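Local coordinates for protein levoglucosan dehydrogenase (Pseudarthrobacter phenanthrenivorans, PDB 6A3F) that oxidises the anhydrosugar levoglucosan to 3-dehydrolevoglucosan with NAD(+) as hydride acceptor, working as a homotetramer of the Gfo/Idh/MocA family, at residues G344-P349 against Y355-I360. Residues are numbered along the deposited sequence; the frame is centred on the assembly and turned at random.
Sequences GLWPIP and YGETKI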
# COMPACT_ATOMS: atom_id res chain seq x y z
N GLY B 344 -24.57 1.69 13.86
CA GLY B 344 -25.45 1.03 12.85
C GLY B 344 -24.73 -0.02 12.01
O GLY B 344 -25.39 -0.68 11.20
N LEU B 345 -23.44 -0.26 12.21
CA LEU B 345 -22.69 -1.06 11.21
C LEU B 345 -22.11 -2.32 11.87
O LEU B 345 -22.80 -3.06 12.54
CB LEU B 345 -21.62 -0.14 10.58
CG LEU B 345 -22.21 1.11 9.92
CD1 LEU B 345 -21.16 2.09 9.47
CD2 LEU B 345 -23.12 0.69 8.79
N TRP B 346 -20.87 -2.67 11.53
CA TRP B 346 -20.37 -4.01 11.77
C TRP B 346 -19.65 -4.10 13.13
O TRP B 346 -19.20 -3.09 13.63
CB TRP B 346 -19.46 -4.47 10.62
CG TRP B 346 -20.15 -4.42 9.29
CD1 TRP B 346 -19.75 -3.70 8.20
CD2 TRP B 346 -21.36 -5.09 8.90
NE1 TRP B 346 -20.59 -3.89 7.15
CE2 TRP B 346 -21.60 -4.73 7.54
CE3 TRP B 346 -22.25 -5.96 9.50
CZ2 TRP B 346 -22.68 -5.22 6.82
CZ3 TRP B 346 -23.34 -6.43 8.80
CH2 TRP B 346 -23.57 -6.04 7.47
N PRO B 347 -19.53 -5.32 13.68
CA PRO B 347 -19.04 -5.56 15.04
C PRO B 347 -17.58 -5.16 15.24
O PRO B 347 -17.20 -4.89 16.38
CB PRO B 347 -19.22 -7.07 15.34
CG PRO B 347 -19.82 -7.67 14.11
CD PRO B 347 -20.22 -6.50 13.23
N ILE B 348 -16.78 -5.17 14.16
CA ILE B 348 -15.41 -4.88 14.20
C ILE B 348 -15.02 -4.04 12.99
O ILE B 348 -15.70 -4.09 11.95
CB ILE B 348 -14.53 -6.14 14.24
CG1 ILE B 348 -14.88 -7.11 13.12
CG2 ILE B 348 -14.58 -6.80 15.62
CD1 ILE B 348 -13.88 -8.24 13.03
N PRO B 349 -13.90 -3.34 13.09
CA PRO B 349 -13.37 -2.65 11.91
C PRO B 349 -13.00 -3.68 10.84
O PRO B 349 -12.65 -4.82 11.17
CB PRO B 349 -12.11 -1.91 12.38
CG PRO B 349 -12.30 -1.78 13.87
CD PRO B 349 -12.99 -3.08 14.23
N TYR B 355 -20.68 -0.07 -1.06
CA TYR B 355 -21.46 1.05 -1.54
C TYR B 355 -22.79 1.12 -0.79
O TYR B 355 -23.27 2.18 -0.52
CB TYR B 355 -21.74 0.86 -3.03
CG TYR B 355 -22.49 2.01 -3.69
CD1 TYR B 355 -21.82 3.14 -4.14
CD2 TYR B 355 -23.87 1.97 -3.83
CE1 TYR B 355 -22.52 4.20 -4.68
CE2 TYR B 355 -24.58 3.02 -4.39
CZ TYR B 355 -23.90 4.14 -4.84
OH TYR B 355 -24.61 5.14 -5.45
N GLY B 356 -23.38 -0.04 -0.54
CA GLY B 356 -24.69 -0.14 0.06
C GLY B 356 -24.76 0.56 1.40
O GLY B 356 -25.76 1.25 1.68
N GLU B 357 -23.72 0.39 2.23
CA GLU B 357 -23.75 1.01 3.58
C GLU B 357 -23.86 2.54 3.47
O GLU B 357 -24.52 3.14 4.32
CB GLU B 357 -22.53 0.60 4.42
CG GLU B 357 -22.64 -0.84 4.90
CD GLU B 357 -22.04 -1.90 3.97
OE1 GLU B 357 -21.89 -1.65 2.76
OE2 GLU B 357 -21.67 -2.97 4.47
N THR B 358 -23.27 3.15 2.44
CA THR B 358 -23.38 4.61 2.30
C THR B 358 -24.84 4.99 2.04
O THR B 358 -25.37 5.95 2.60
CB THR B 358 -22.47 5.16 1.20
OG1 THR B 358 -22.95 4.85 -0.12
CG2 THR B 358 -21.05 4.68 1.40
N LYS B 359 -25.51 4.19 1.24
CA LYS B 359 -26.95 4.45 0.96
C LYS B 359 -27.83 4.17 2.19
O LYS B 359 -28.86 4.85 2.39
CB LYS B 359 -27.43 3.62 -0.24
CG LYS B 359 -26.73 3.90 -1.57
CD LYS B 359 -26.91 5.33 -2.08
CE LYS B 359 -28.32 5.62 -2.59
NZ LYS B 359 -28.45 7.06 -2.88
N ILE B 360 -27.45 3.17 2.99
CA ILE B 360 -28.18 2.84 4.22
C ILE B 360 -28.05 3.98 5.24
O ILE B 360 -29.06 4.38 5.90
CB ILE B 360 -27.75 1.45 4.77
CG1 ILE B 360 -28.20 0.31 3.87
CG2 ILE B 360 -28.30 1.25 6.17
CD1 ILE B 360 -27.52 -0.99 4.15
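Trp346 NE1 donates a hydrogen bond to Glu357 OE2 at 3.0 Å, the one polar link between the loop segment 344-349 and residues 355-360 at the start of helix 355-371. The carboxylate oxygen lies at the indole edge, close to the ring plane, but the two planes stand 82° apart and the N-H arrives on the anti side of OE2, tilted 22° out of the carboxylate plane. The bond is bent, with an N-H...O angle of 141°, and Trp346 NE1 also makes a weak hydrogen bond to Gly352 O. Glu357 reaches the indole through a kink at chi2, which swings the carboxylate back along the helix; its other oxygen, OE1, accepts the backbone N-H of Gly354, so both oxygens of this buried group are engaged. Beside it, Leu345 CD2 packs on Glu357 CG at 4.2 Å. Farther out, Phe48 of helix 35-48 meets Trp346 edge-to-face and also touches Leu345, while Tyr355 of a second subunit packs edge-to-face on the same indole. Thr358 OG1 bonds to Tyr355 O and to ND2 of Asn152, an NADH-binding residue. A buried indole-carboxylate hydrogen bond thus pins the loop to the helix at a subunit interface beside the NADH site, to which Tyr355 belongs.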